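Local coordinates for protein oligogalacturonate lyase (Vibrio parahaemolyticus RIMD 2210633, PDB 3C5M) that probably cleaves oligogalacturonides, short fragments of pectin, by beta-elimination, and binds manganese in a seven-bladed beta-propeller, at residues V23-P28 and D370-P375; I32-Y37 and R349-P354; K49-G54 and G86-D91. All coordinates share one frame; numbering follows the deposited sequence.

Contact 1 (V23-P28 and D370-P375); sequences VTRLTP and DFEGVP
Glu-372 reaches from the loop 370-375 to Arg-25 at the end of strand 22-25, and this ion pair carries the contact. The loop starts as a type I turn, closed by Gly-373 N bonding to Asp-370 O at 2.9 Å. Within the turn the ring of Phe-371 lies beside the next side chain, with Glu-372 CG above one face near the rim. Glu-372 runs extended beyond CG and brings OE2 to 3.5 Å from Arg-25 NH1, a long salt bridge, while the same oxygen lies 3.2 Å from Arg-25 CD. Carboxylate and guanidinium planes stand 59° apart, so the two groups do not pair in a flat, two-pronged manner; one oxygen approaches the guanidinium edge. Glu-372 OE2 is also hydrogen-bonded to Tyr-378 OH. Gly-373 then turns the chain with a positive phi of 116°, leading into Val-374 and Pro-375.

On the other side, the bend at chi3 (67°) turns the guanidinium of Arg-25 back toward its own chain. There NE donates to Thr-27 O at 2.8 Å, the acceptor lying close to the guanidinium plane, which helps fix the group's orientation.

Strand 22-25 lies between strands 12-15 and 376-381, and each contributes a polar partner: Glu-12 forms a second salt bridge with Arg-25 NH1, and Tyr-378 holds Glu-372. The contact thus sits where N-terminal and C-terminal strands join in one antiparallel blade.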
ATOM      1  N   VAL A  23     -16.759  -2.296 -15.560  1.00 38.03           N
ATOM      2  CA  VAL A  23     -15.408  -1.845 -15.273  1.00 36.41           C
ATOM      3  C   VAL A  23     -15.106  -0.662 -16.165  1.00 42.85           C
ATOM      4  O   VAL A  23     -15.283  -0.720 -17.382  1.00 43.83           O
ATOM      5  CB  VAL A  23     -14.365  -2.907 -15.587  1.00 26.43           C
ATOM      6  CG1 VAL A  23     -12.997  -2.337 -15.351  1.00 22.04           C
ATOM      7  CG2 VAL A  23     -14.598  -4.134 -14.735  1.00 30.92           C
ATOM      8  N   THR A  24     -14.621   0.412 -15.565  1.00 45.71           N
ATOM      9  CA  THR A  24     -14.326   1.592 -16.341  1.00 39.65           C
ATOM     10  C   THR A  24     -12.857   1.993 -16.238  1.00 33.90           C
ATOM     11  O   THR A  24     -12.283   1.992 -15.160  1.00 40.73           O
ATOM     12  CB  THR A  24     -15.309   2.726 -15.923  1.00 40.78           C
ATOM     13  OG1 THR A  24     -14.745   4.007 -16.222  1.00 35.42           O
ATOM     14  CG2 THR A  24     -15.663   2.604 -14.461  1.00 41.49           C
ATOM     15  N   ARG A  25     -12.254   2.297 -17.387  1.00 35.31           N
ATOM     16  CA  ARG A  25     -10.843   2.682 -17.482  1.00 35.13           C
ATOM     17  C   ARG A  25     -10.728   4.211 -17.379  1.00 38.70           C
ATOM     18  O   ARG A  25     -11.358   4.933 -18.148  1.00 42.72           O
ATOM     19  CB  ARG A  25     -10.279   2.204 -18.826  1.00 25.75           C
ATOM     20  CG  ARG A  25      -8.772   2.174 -18.910  1.00 39.63           C
ATOM     21  CD  ARG A  25      -8.280   2.116 -20.347  1.00 42.32           C
ATOM     22  NE  ARG A  25      -8.594   3.348 -21.070  1.00 49.77           N
ATOM     23  CZ  ARG A  25      -9.358   3.400 -22.151  1.00 46.60           C
ATOM     24  NH1 ARG A  25      -9.887   2.286 -22.639  1.00 42.94           N
ATOM     25  NH2 ARG A  25      -9.603   4.565 -22.734  1.00 52.34           N
ATOM     26  N   LEU A  26      -9.921   4.700 -16.437  1.00 33.46           N
ATOM     27  CA  LEU A  26      -9.759   6.135 -16.230  1.00 22.41           C
ATOM     28  C   LEU A  26      -8.664   6.785 -17.066  1.00 30.17           C
ATOM     29  O   LEU A  26      -8.818   7.913 -17.536  1.00 25.78           O
ATOM     30  CB  LEU A  26      -9.470   6.422 -14.758  1.00 26.76           C
ATOM     31  CG  LEU A  26     -10.522   6.145 -13.684  1.00 26.81           C
ATOM     32  CD1 LEU A  26     -11.860   6.652 -14.158  1.00 10.49           C
ATOM     33  CD2 LEU A  26     -10.593   4.676 -13.376  1.00 37.39           C
ATOM     34  N   THR A  27      -7.552   6.080 -17.239  1.00 32.89           N
ATOM     35  CA  THR A  27      -6.423   6.612 -17.991  1.00 43.92           C
ATOM     36  C   THR A  27      -6.304   6.073 -19.424  1.00 45.50           C
ATOM     37  O   THR A  27      -6.837   5.006 -19.747  1.00 43.32           O
ATOM     38  CB  THR A  27      -5.109   6.345 -17.207  1.00 48.07           C
ATOM     39  OG1 THR A  27      -4.950   4.938 -16.967  1.00 46.79           O
ATOM     40  CG2 THR A  27      -5.155   7.066 -15.874  1.00 51.81           C
ATOM     41  N   PRO A  28      -5.618   6.821 -20.307  1.00 49.61           N
ATOM     42  CA  PRO A  28      -5.420   6.431 -21.708  1.00 56.92           C
ATOM     43  C   PRO A  28      -4.717   5.083 -21.840  1.00 59.82           C
ATOM     44  O   PRO A  28      -3.905   4.702 -20.990  1.00 66.95           O
ATOM     45  CB  PRO A  28      -4.572   7.567 -22.276  1.00 55.55           C
ATOM     46  CG  PRO A  28      -5.022   8.737 -21.488  1.00 58.20           C
ATOM     47  CD  PRO A  28      -5.081   8.172 -20.074  1.00 58.06           C
ATOM     48  N   ASP A 370      -2.309  -3.968 -16.978  1.00 39.18           N
ATOM     49  CA  ASP A 370      -1.725  -3.663 -18.278  1.00 46.62           C
ATOM     50  C   ASP A 370      -2.237  -4.612 -19.349  1.00 44.35           C
ATOM     51  O   ASP A 370      -1.577  -4.827 -20.359  1.00 49.31           O
ATOM     52  CB  ASP A 370      -0.199  -3.742 -18.221  1.00 47.18           C
ATOM     53  CG  ASP A 370       0.314  -5.139 -17.899  1.00 48.17           C
ATOM     54  OD1 ASP A 370       1.562  -5.336 -17.946  1.00 52.76           O
ATOM     55  OD2 ASP A 370      -0.514  -6.029 -17.597  1.00 43.89           O
ATOM     56  N   PHE A 371      -3.427  -5.162 -19.144  1.00 48.78           N
ATOM     57  CA  PHE A 371      -3.956  -6.109 -20.108  1.00 43.94           C
ATOM     58  C   PHE A 371      -4.238  -5.483 -21.464  1.00 44.91           C
ATOM     59  O   PHE A 371      -4.171  -6.170 -22.486  1.00 43.45           O
ATOM     60  CB  PHE A 371      -5.192  -6.794 -19.537  1.00 35.33           C
ATOM     61  CG  PHE A 371      -6.441  -6.008 -19.673  1.00 36.26           C
ATOM     62  CD1 PHE A 371      -7.242  -6.161 -20.792  1.00 46.54           C
ATOM     63  CD2 PHE A 371      -6.839  -5.139 -18.676  1.00 42.44           C
ATOM     64  CE1 PHE A 371      -8.441  -5.456 -20.920  1.00 42.06           C
ATOM     65  CE2 PHE A 371      -8.034  -4.422 -18.788  1.00 40.43           C
ATOM     66  CZ  PHE A 371      -8.836  -4.585 -19.915  1.00 47.91           C
ATOM     67  N   GLU A 372      -4.527  -4.180 -21.484  1.00 41.83           N
ATOM     68  CA  GLU A 372      -4.782  -3.504 -22.745  1.00 33.85           C
ATOM     69  C   GLU A 372      -3.463  -3.070 -23.366  1.00 38.50           C
ATOM     70  O   GLU A 372      -3.436  -2.253 -24.286  1.00 42.29           O
ATOM     71  CB  GLU A 372      -5.677  -2.284 -22.557  1.00 31.25           C
ATOM     72  CG  GLU A 372      -7.070  -2.580 -22.076  1.00 36.36           C
ATOM     73  CD  GLU A 372      -8.044  -1.473 -22.445  1.00 49.41           C
ATOM     74  OE1 GLU A 372      -8.242  -1.239 -23.663  1.00 54.24           O
ATOM     75  OE2 GLU A 372      -8.610  -0.831 -21.527  1.00 55.41           O
ATOM     76  N   GLY A 373      -2.364  -3.610 -22.856  1.00 36.06           N
ATOM     77  CA  GLY A 373      -1.071  -3.266 -23.424  1.00 44.14           C
ATOM     78  C   GLY A 373      -0.103  -2.522 -22.528  1.00 44.07           C
ATOM     79  O   GLY A 373       1.082  -2.849 -22.457  1.00 43.56           O
ATOM     80  N   VAL A 374      -0.587  -1.493 -21.854  1.00 48.14           N
ATOM     81  CA  VAL A 374       0.287  -0.756 -20.964  1.00 48.80           C
ATOM     82  C   VAL A 374      -0.442  -0.562 -19.648  1.00 45.74           C
ATOM     83  O   VAL A 374      -1.681  -0.551 -19.615  1.00 44.40           O
ATOM     84  CB  VAL A 374       0.684   0.611 -21.553  1.00 43.99           C
ATOM     85  CG1 VAL A 374      -0.021   1.739 -20.813  1.00 45.84           C
ATOM     86  CG2 VAL A 374       2.189   0.774 -21.473  1.00 53.59           C
ATOM     87  N   PRO A 375       0.314  -0.429 -18.542  1.00 37.69           N
ATOM     88  CA  PRO A 375      -0.338  -0.238 -17.253  1.00 27.13           C
ATOM     89  C   PRO A 375      -1.259   0.980 -17.260  1.00 32.88           C
ATOM     90  O   PRO A 375      -0.878   2.084 -17.689  1.00 34.76           O
ATOM     91  CB  PRO A 375       0.837  -0.115 -16.293  1.00 24.03           C
ATOM     92  CG  PRO A 375       1.922   0.424 -17.146  1.00 27.17           C
ATOM     93  CD  PRO A 375       1.779  -0.362 -18.399  1.00 38.25           C
TER

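Contact 2 (I32-Y37 and R349-P354); sequences ICHRNY and RQITHP. With MN (manganese (II) ion), chain D.
Ile-351 lays its CG2 methyl over one face of the His-34 imidazole, a CH-pi contact with 3.7 Å from CG2 to the ring centroid and the methyl shifted toward the rim. It lies nearest to His-34 ND1. The histidine side chain takes a chi1 of 71°, with CG between its backbone N and carbonyl carbon, and this directs the ring toward the 349-354 turn; Phe-84 stacks on the same imidazole.

Arg-35 touches through its aliphatic part, CD lying 3.4 Å from Pro-354 O.

Tyr-37 and Gln-350 meet nearly at right angles, the ring and amide planes 69° apart. Tyr-37 CE1 comes to 3.9 Å from Gln-350 OE1, and the phenol OH lies alongside Gln-350 CG. A bend at chi2 (-65°) folds the glutamine so that OE1 reaches the manganese at 2.3 Å. His-353 ND1 binds the metal at 2.2 Å, and a water occupies a further position at 2.3 Å. The type I turn from Gln-350 to His-353, closed by His-353 N bonding to Gln-350 O, brings both ligands to the same metal and sets Gln-350 CA over the centre of the His-353 imidazole.

His-287 and His-355 complete a site of three histidines, one glutamine and a water, a manganese centre built from the loop before strand 357-358 and from His-287 on strand 285-290 of the propeller, consistent with a place in its active site.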
ATOM      1  N   ILE A  32       1.573   5.155 -19.775  1.00 35.45           N
ATOM      2  CA  ILE A  32       1.711   4.451 -18.499  1.00 36.27           C
ATOM      3  C   ILE A  32       1.126   5.205 -17.288  1.00 37.24           C
ATOM      4  O   ILE A  32       1.442   6.374 -17.069  1.00 38.32           O
ATOM      5  CB  ILE A  32       3.194   4.159 -18.226  1.00 31.88           C
ATOM      6  CG1 ILE A  32       3.734   3.270 -19.349  1.00 31.14           C
ATOM      7  CG2 ILE A  32       3.362   3.523 -16.855  1.00 22.74           C
ATOM      8  CD1 ILE A  32       5.214   2.967 -19.250  1.00 35.39           C
ATOM      9  N   CYS A  33       0.280   4.528 -16.515  1.00 26.83           N
ATOM     10  CA  CYS A  33      -0.332   5.107 -15.330  1.00 25.05           C
ATOM     11  C   CYS A  33      -0.561   4.022 -14.299  1.00 32.07           C
ATOM     12  O   CYS A  33      -0.807   2.872 -14.652  1.00 33.47           O
ATOM     13  CB  CYS A  33      -1.691   5.719 -15.647  1.00 27.05           C
ATOM     14  SG  CYS A  33      -1.635   7.152 -16.705  1.00 45.53           S
ATOM     15  N   HIS A  34      -0.489   4.385 -13.024  1.00 37.71           N
ATOM     16  CA  HIS A  34      -0.753   3.419 -11.973  1.00 42.31           C
ATOM     17  C   HIS A  34      -1.181   4.112 -10.706  1.00 41.75           C
ATOM     18  O   HIS A  34      -0.874   5.290 -10.491  1.00 40.79           O
ATOM     19  CB  HIS A  34       0.477   2.566 -11.679  1.00 42.26           C
ATOM     20  CG  HIS A  34       1.577   3.311 -10.994  1.00 42.69           C
ATOM     21  ND1 HIS A  34       2.522   4.044 -11.678  1.00 47.11           N
ATOM     22  CD2 HIS A  34       1.890   3.425  -9.682  1.00 38.91           C
ATOM     23  CE1 HIS A  34       3.373   4.575 -10.819  1.00 33.63           C
ATOM     24  NE2 HIS A  34       3.012   4.214  -9.601  1.00 40.94           N
ATOM     25  N   ARG A  35      -1.892   3.358  -9.870  1.00 37.48           N
ATOM     26  CA  ARG A  35      -2.379   3.841  -8.585  1.00 30.45           C
ATOM     27  C   ARG A  35      -1.275   3.660  -7.539  1.00 31.15           C
ATOM     28  O   ARG A  35      -0.334   2.891  -7.747  1.00 29.94           O
ATOM     29  CB  ARG A  35      -3.605   3.042  -8.167  1.00 16.51           C
ATOM     30  CG  ARG A  35      -3.308   1.606  -7.792  1.00 22.27           C
ATOM     31  CD  ARG A  35      -4.581   0.889  -7.443  1.00 28.78           C
ATOM     32  NE  ARG A  35      -5.347   1.544  -6.377  1.00 35.74           N
ATOM     33  CZ  ARG A  35      -4.995   1.531  -5.100  1.00 33.88           C
ATOM     34  NH1 ARG A  35      -3.890   0.900  -4.731  1.00 53.71           N
ATOM     35  NH2 ARG A  35      -5.750   2.122  -4.193  1.00 37.90           N
ATOM     36  N   ASN A  36      -1.394   4.374  -6.424  1.00 34.09           N
ATOM     37  CA  ASN A  36      -0.418   4.287  -5.335  1.00 37.44           C
ATOM     38  C   ASN A  36      -0.632   2.977  -4.579  1.00 32.74           C
ATOM     39  O   ASN A  36      -1.472   2.161  -4.961  1.00 27.93           O
ATOM     40  CB  ASN A  36      -0.597   5.452  -4.353  1.00 37.80           C
ATOM     41  CG  ASN A  36      -1.940   5.401  -3.606  1.00 41.17           C
ATOM     42  OD1 ASN A  36      -2.134   6.099  -2.600  1.00 43.50           O
ATOM     43  ND2 ASN A  36      -2.870   4.585  -4.102  1.00 29.96           N
ATOM     44  N   TYR A  37       0.122   2.769  -3.503  1.00 34.99           N
ATOM     45  CA  TYR A  37      -0.053   1.551  -2.716  1.00 29.72           C
ATOM     46  C   TYR A  37      -1.442   1.572  -2.094  1.00 29.63           C
ATOM     47  O   TYR A  37      -1.901   2.603  -1.624  1.00 16.42           O
ATOM     48  CB  TYR A  37       0.989   1.441  -1.613  1.00 28.91           C
ATOM     49  CG  TYR A  37       2.363   1.133  -2.119  1.00 29.13           C
ATOM     50  CD1 TYR A  37       2.543   0.266  -3.188  1.00 35.00           C
ATOM     51  CD2 TYR A  37       3.488   1.664  -1.496  1.00 32.26           C
ATOM     52  CE1 TYR A  37       3.804  -0.077  -3.628  1.00 33.95           C
ATOM     53  CE2 TYR A  37       4.760   1.334  -1.920  1.00 34.05           C
ATOM     54  CZ  TYR A  37       4.917   0.457  -2.990  1.00 38.80           C
ATOM     55  OH  TYR A  37       6.189   0.117  -3.406  1.00 32.32           O
ATOM     56  N   ARG A 349       8.834  -3.575 -10.405  1.00 49.57           N
ATOM     57  CA  ARG A 349       7.974  -4.737 -10.289  1.00 53.85           C
ATOM     58  C   ARG A 349       6.577  -4.420  -9.778  1.00 50.63           C
ATOM     59  O   ARG A 349       5.661  -5.226  -9.935  1.00 54.54           O
ATOM     60  CB  ARG A 349       8.630  -5.777  -9.374  1.00 51.39           C
ATOM     61  CG  ARG A 349       7.806  -7.028  -9.170  1.00 50.56           C
ATOM     62  CD  ARG A 349       8.495  -8.018  -8.247  1.00 55.13           C
ATOM     63  NE  ARG A 349       8.761  -9.294  -8.903  1.00 61.64           N
ATOM     64  CZ  ARG A 349       9.800  -9.531  -9.696  1.00 70.90           C
ATOM     65  NH1 ARG A 349      10.687  -8.576  -9.934  1.00 79.53           N
ATOM     66  NH2 ARG A 349       9.948 -10.720 -10.262  1.00 70.86           N
ATOM     67  N   GLN A 350       6.405  -3.246  -9.189  1.00 45.50           N
ATOM     68  CA  GLN A 350       5.110  -2.882  -8.630  1.00 47.01           C
ATOM     69  C   GLN A 350       4.097  -2.217  -9.562  1.00 47.45           C
ATOM     70  O   GLN A 350       2.899  -2.387  -9.364  1.00 50.15           O
ATOM     71  CB  GLN A 350       5.294  -1.999  -7.380  1.00 48.11           C
ATOM     72  CG  GLN A 350       5.954  -2.672  -6.160  1.00 41.37           C
ATOM     73  CD  GLN A 350       5.126  -3.809  -5.536  1.00 53.57           C
ATOM     74  OE1 GLN A 350       3.947  -3.645  -5.209  1.00 47.04           O
ATOM     75  NE2 GLN A 350       5.762  -4.964  -5.358  1.00 58.76           N
ATOM     76  N   ILE A 351       4.537  -1.464 -10.567  1.00 49.28           N
ATOM     77  CA  ILE A 351       3.567  -0.791 -11.455  1.00 51.83           C
ATOM     78  C   ILE A 351       2.520  -1.727 -12.000  1.00 50.06           C
ATOM     79  O   ILE A 351       1.366  -1.349 -12.213  1.00 52.13           O
ATOM     80  CB  ILE A 351       4.224  -0.155 -12.678  1.00 49.64           C
ATOM     81  CG1 ILE A 351       5.552  -0.845 -12.956  1.00 52.27           C
ATOM     82  CG2 ILE A 351       4.365   1.342 -12.484  1.00 51.04           C
ATOM     83  CD1 ILE A 351       6.355  -0.125 -13.994  1.00 70.30           C
ATOM     84  N   THR A 352       2.945  -2.962 -12.206  1.00 46.05           N
ATOM     85  CA  THR A 352       2.101  -3.982 -12.784  1.00 40.58           C
ATOM     86  C   THR A 352       1.125  -4.611 -11.781  1.00 37.50           C
ATOM     87  O   THR A 352       0.186  -5.296 -12.172  1.00 36.41           O
ATOM     88  CB  THR A 352       3.011  -5.034 -13.474  1.00 29.12           C
ATOM     89  OG1 THR A 352       2.211  -6.064 -14.040  1.00 41.84           O
ATOM     90  CG2 THR A 352       4.004  -5.632 -12.472  1.00 38.94           C
ATOM     91  N   HIS A 353       1.326  -4.357 -10.492  1.00 39.66           N
ATOM     92  CA  HIS A 353       0.431  -4.906  -9.474  1.00 35.25           C
ATOM     93  C   HIS A 353      -0.933  -4.205  -9.445  1.00 33.62           C
ATOM     94  O   HIS A 353      -1.025  -2.974  -9.497  1.00 36.32           O
ATOM     95  CB  HIS A 353       1.069  -4.804  -8.079  1.00 38.64           C
ATOM     96  CG  HIS A 353       2.250  -5.706  -7.879  1.00 34.28           C
ATOM     97  ND1 HIS A 353       2.797  -5.949  -6.635  1.00 38.31           N
ATOM     98  CD2 HIS A 353       2.988  -6.419  -8.759  1.00 27.61           C
ATOM     99  CE1 HIS A 353       3.820  -6.774  -6.760  1.00 32.64           C
ATOM    100  NE2 HIS A 353       3.959  -7.075  -8.038  1.00 38.91           N
ATOM    101  N   PRO A 354      -2.013  -4.987  -9.368  1.00 29.84           N
ATOM    102  CA  PRO A 354      -3.360  -4.412  -9.327  1.00 38.77           C
ATOM    103  C   PRO A 354      -3.576  -3.523  -8.097  1.00 36.39           C
ATOM    104  O   PRO A 354      -4.153  -2.442  -8.209  1.00 42.82           O
ATOM    105  CB  PRO A 354      -4.262  -5.643  -9.308  1.00 35.66           C
ATOM    106  CG  PRO A 354      -3.441  -6.672 -10.066  1.00 18.73           C
ATOM    107  CD  PRO A 354      -2.068  -6.451  -9.504  1.00 27.18           C
TER
HETATM  108 MN    MN D 401       2.284  -5.117  -4.650  1.00 30.99          MN
HETATM  109  O   HOH W   1       3.829  -6.515  -3.777  1.00  6.75           O

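Contact 3 (K49-G54 and G86-D91)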
ATOM      1  N   LYS A  49     -12.252  13.118  -6.140  1.00 38.37           N
ATOM      2  CA  LYS A  49     -10.872  13.366  -6.514  1.00 29.25           C
ATOM      3  C   LYS A  49     -10.029  12.119  -6.290  1.00 36.61           C
ATOM      4  O   LYS A  49     -10.206  11.411  -5.297  1.00 36.45           O
ATOM      5  CB  LYS A  49     -10.310  14.515  -5.677  1.00 38.21           C
ATOM      6  CG  LYS A  49     -10.248  15.850  -6.384  1.00 41.39           C
ATOM      7  CD  LYS A  49     -11.620  16.353  -6.780  1.00 48.46           C
ATOM      8  CE  LYS A  49     -11.499  17.708  -7.446  1.00 48.17           C
ATOM      9  NZ  LYS A  49     -10.799  18.663  -6.542  1.00 59.48           N
ATOM     10  N   LEU A  50      -9.103  11.854  -7.208  1.00 32.74           N
ATOM     11  CA  LEU A  50      -8.247  10.686  -7.094  1.00 23.17           C
ATOM     12  C   LEU A  50      -6.793  11.043  -7.331  1.00 32.57           C
ATOM     13  O   LEU A  50      -6.467  11.801  -8.239  1.00 39.14           O
ATOM     14  CB  LEU A  50      -8.666   9.614  -8.102  1.00 16.72           C
ATOM     15  CG  LEU A  50      -7.712   8.427  -8.287  1.00 19.38           C
ATOM     16  CD1 LEU A  50      -7.670   7.514  -7.055  1.00 16.07           C
ATOM     17  CD2 LEU A  50      -8.169   7.660  -9.494  1.00 19.22           C
ATOM     18  N   LEU A  51      -5.910  10.492  -6.511  1.00 29.58           N
ATOM     19  CA  LEU A  51      -4.490  10.751  -6.660  1.00 28.22           C
ATOM     20  C   LEU A  51      -3.908   9.549  -7.391  1.00 26.95           C
ATOM     21  O   LEU A  51      -4.241   8.412  -7.070  1.00 27.78           O
ATOM     22  CB  LEU A  51      -3.858  10.904  -5.274  1.00 22.30           C
ATOM     23  CG  LEU A  51      -2.350  11.097  -5.151  1.00 25.14           C
ATOM     24  CD1 LEU A  51      -1.941  12.479  -5.652  1.00 16.48           C
ATOM     25  CD2 LEU A  51      -1.947  10.899  -3.690  1.00 28.19           C
ATOM     26  N   PHE A  52      -3.047   9.796  -8.378  1.00 32.35           N
ATOM     27  CA  PHE A  52      -2.420   8.708  -9.149  1.00 30.48           C
ATOM     28  C   PHE A  52      -1.182   9.212  -9.881  1.00 28.83           C
ATOM     29  O   PHE A  52      -0.871  10.394  -9.827  1.00 34.24           O
ATOM     30  CB  PHE A  52      -3.433   8.111 -10.146  1.00 31.41           C
ATOM     31  CG  PHE A  52      -3.681   8.971 -11.365  1.00 28.81           C
ATOM     32  CD1 PHE A  52      -2.984   8.740 -12.555  1.00 33.31           C
ATOM     33  CD2 PHE A  52      -4.598  10.016 -11.323  1.00 27.92           C
ATOM     34  CE1 PHE A  52      -3.196   9.540 -13.684  1.00 24.27           C
ATOM     35  CE2 PHE A  52      -4.818  10.827 -12.446  1.00 26.52           C
ATOM     36  CZ  PHE A  52      -4.115  10.587 -13.627  1.00 29.74           C
ATOM     37  N   ALA A  53      -0.478   8.318 -10.563  1.00 30.54           N
ATOM     38  CA  ALA A  53       0.727   8.693 -11.288  1.00 23.59           C
ATOM     39  C   ALA A  53       0.635   8.335 -12.771  1.00 33.52           C
ATOM     40  O   ALA A  53      -0.042   7.366 -13.142  1.00 35.71           O
ATOM     41  CB  ALA A  53       1.930   8.002 -10.670  1.00 27.53           C
ATOM     42  N   GLY A  54       1.321   9.111 -13.611  1.00 28.14           N
ATOM     43  CA  GLY A  54       1.323   8.850 -15.045  1.00 32.12           C
ATOM     44  C   GLY A  54       2.494   9.524 -15.732  1.00 37.61           C
ATOM     45  O   GLY A  54       3.150  10.383 -15.129  1.00 45.37           O
ATOM     46  N   GLY A  86       2.993   7.903  -2.220  1.00 33.76           N
ATOM     47  CA  GLY A  86       2.173   9.095  -2.086  1.00 25.81           C
ATOM     48  C   GLY A  86       0.809   8.888  -1.473  1.00 29.91           C
ATOM     49  O   GLY A  86       0.219   7.813  -1.607  1.00 32.36           O
ATOM     50  N   PHE A  87       0.301   9.915  -0.792  1.00 25.94           N
ATOM     51  CA  PHE A  87      -1.028   9.832  -0.180  1.00 25.22           C
ATOM     52  C   PHE A  87      -1.616  11.205   0.115  1.00 30.62           C
ATOM     53  O   PHE A  87      -0.891  12.196   0.268  1.00 25.82           O
ATOM     54  CB  PHE A  87      -0.978   9.000   1.105  1.00 24.88           C
ATOM     55  CG  PHE A  87      -0.251   9.662   2.234  1.00 19.57           C
ATOM     56  CD1 PHE A  87      -0.924  10.477   3.134  1.00 28.17           C
ATOM     57  CD2 PHE A  87       1.112   9.491   2.386  1.00 17.13           C
ATOM     58  CE1 PHE A  87      -0.236  11.120   4.178  1.00 32.02           C
ATOM     59  CE2 PHE A  87       1.803  10.129   3.426  1.00 24.62           C
ATOM     60  CZ  PHE A  87       1.127  10.943   4.318  1.00 16.79           C
ATOM     61  N   ILE A  88      -2.941  11.253   0.187  1.00 33.43           N
ATOM     62  CA  ILE A  88      -3.663  12.496   0.463  1.00 36.08           C
ATOM     63  C   ILE A  88      -3.832  12.698   1.974  1.00 35.50           C
ATOM     64  O   ILE A  88      -4.007  11.735   2.717  1.00 40.92           O
ATOM     65  CB  ILE A  88      -5.042  12.485  -0.250  1.00 23.33           C
ATOM     66  CG1 ILE A  88      -4.822  12.463  -1.773  1.00 32.05           C
ATOM     67  CG2 ILE A  88      -5.849  13.690   0.146  1.00 28.99           C
ATOM     68  CD1 ILE A  88      -6.088  12.407  -2.607  1.00 29.46           C
ATOM     69  N   SER A  89      -3.741  13.950   2.420  1.00 39.43           N
ATOM     70  CA  SER A  89      -3.879  14.302   3.836  1.00 36.65           C
ATOM     71  C   SER A  89      -5.304  14.043   4.314  1.00 35.93           C
ATOM     72  O   SER A  89      -6.206  13.866   3.505  1.00 36.41           O
ATOM     73  CB  SER A  89      -3.546  15.783   4.036  1.00 37.79           C
ATOM     74  OG  SER A  89      -4.514  16.632   3.417  1.00 28.36           O
ATOM     75  N   THR A  90      -5.505  14.032   5.628  1.00 33.18           N
ATOM     76  CA  THR A  90      -6.823  13.797   6.192  1.00 30.38           C
ATOM     77  C   THR A  90      -7.755  14.954   5.871  1.00 35.40           C
ATOM     78  O   THR A  90      -8.932  14.744   5.576  1.00 35.83           O
ATOM     79  CB  THR A  90      -6.741  13.629   7.714  1.00 36.36           C
ATOM     80  OG1 THR A  90      -5.813  12.584   8.022  1.00 43.52           O
ATOM     81  CG2 THR A  90      -8.099  13.286   8.297  1.00 38.44           C
ATOM     82  N   ASP A  91      -7.220  16.176   5.928  1.00 39.16           N
ATOM     83  CA  ASP A  91      -7.988  17.394   5.637  1.00 40.17           C
ATOM     84  C   ASP A  91      -8.164  17.553   4.138  1.00 32.68           C
ATOM     85  O   ASP A  91      -8.855  18.447   3.679  1.00 37.18           O
ATOM     86  CB  ASP A  91      -7.285  18.641   6.222  1.00 51.44           C
ATOM     87  CG  ASP A  91      -5.885  18.872   5.642  1.00 58.81           C
ATOM     88  OD1 ASP A  91      -5.048  17.941   5.677  1.00 65.35           O
ATOM     89  OD2 ASP A  91      -5.615  19.996   5.169  1.00 64.64           O
TER
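Strand 49-54 and segment 86-91 run in roughly opposite directions, closest at Leu-51 and Ile-88, whose CA atoms lie 7.4 Å apart, and they meet through side chains rather than by backbone pairing. Leu-51 and Ile-88 point at each other and slide past in opposite senses. Leu-51 CB packs against Ile-88 CD1 at 3.8 Å, and its CD2 branch rests on Ile-88 CG1.

With CG anti to the backbone N (chi1 176°), Leu-51 projects CD2 past the isoleucine to the backbone beyond. There the methyl lies 3.8 Å from Phe-87 CA and 4.1 Å from Gly-86 C. Gly-86, lacking a side chain, leaves its main chain directly against the leucine. The benzyl group of Phe-87 turns the other way and meets the ring of Phe-96 within its own sheet, while Leu-51 also touches Tyr-62 and Leu-75. The touching residues are all buried, and the side chains that meet are aliphatic.

Strand 49-54 is an inner member of the five-stranded sheet ending in strands 6-8 and 33-34, whereas 87-88 is the edge strand of the four-stranded sheet that follows. Face-to-face packing of hydrophobic side chains between consecutive antiparallel blades is characteristic of beta-propellers.

Overall arrangement
Contacts 2 and 3 are buried, their centres about 10 and 13 Å from the centre of the chain, whereas contact 1 is only partly buried, at about 20 Å. Chemistry follows place: charged groups pair at the periphery, metal ligands gather near the middle, and in contact 3 aliphatic side chains pack between two blades. The three are joined through strand 33-34. Pro-375 O of contact 1 probably accepts a hydrogen bond from Cys-33 N at 2.9 Å, and His-34 N probably bonds to Ala-53 O in contact 3, strands 33-34 and 49-54 being neighbours in one sheet. Thr-27 packs on Phe-52, linking contacts 1 and 3 directly.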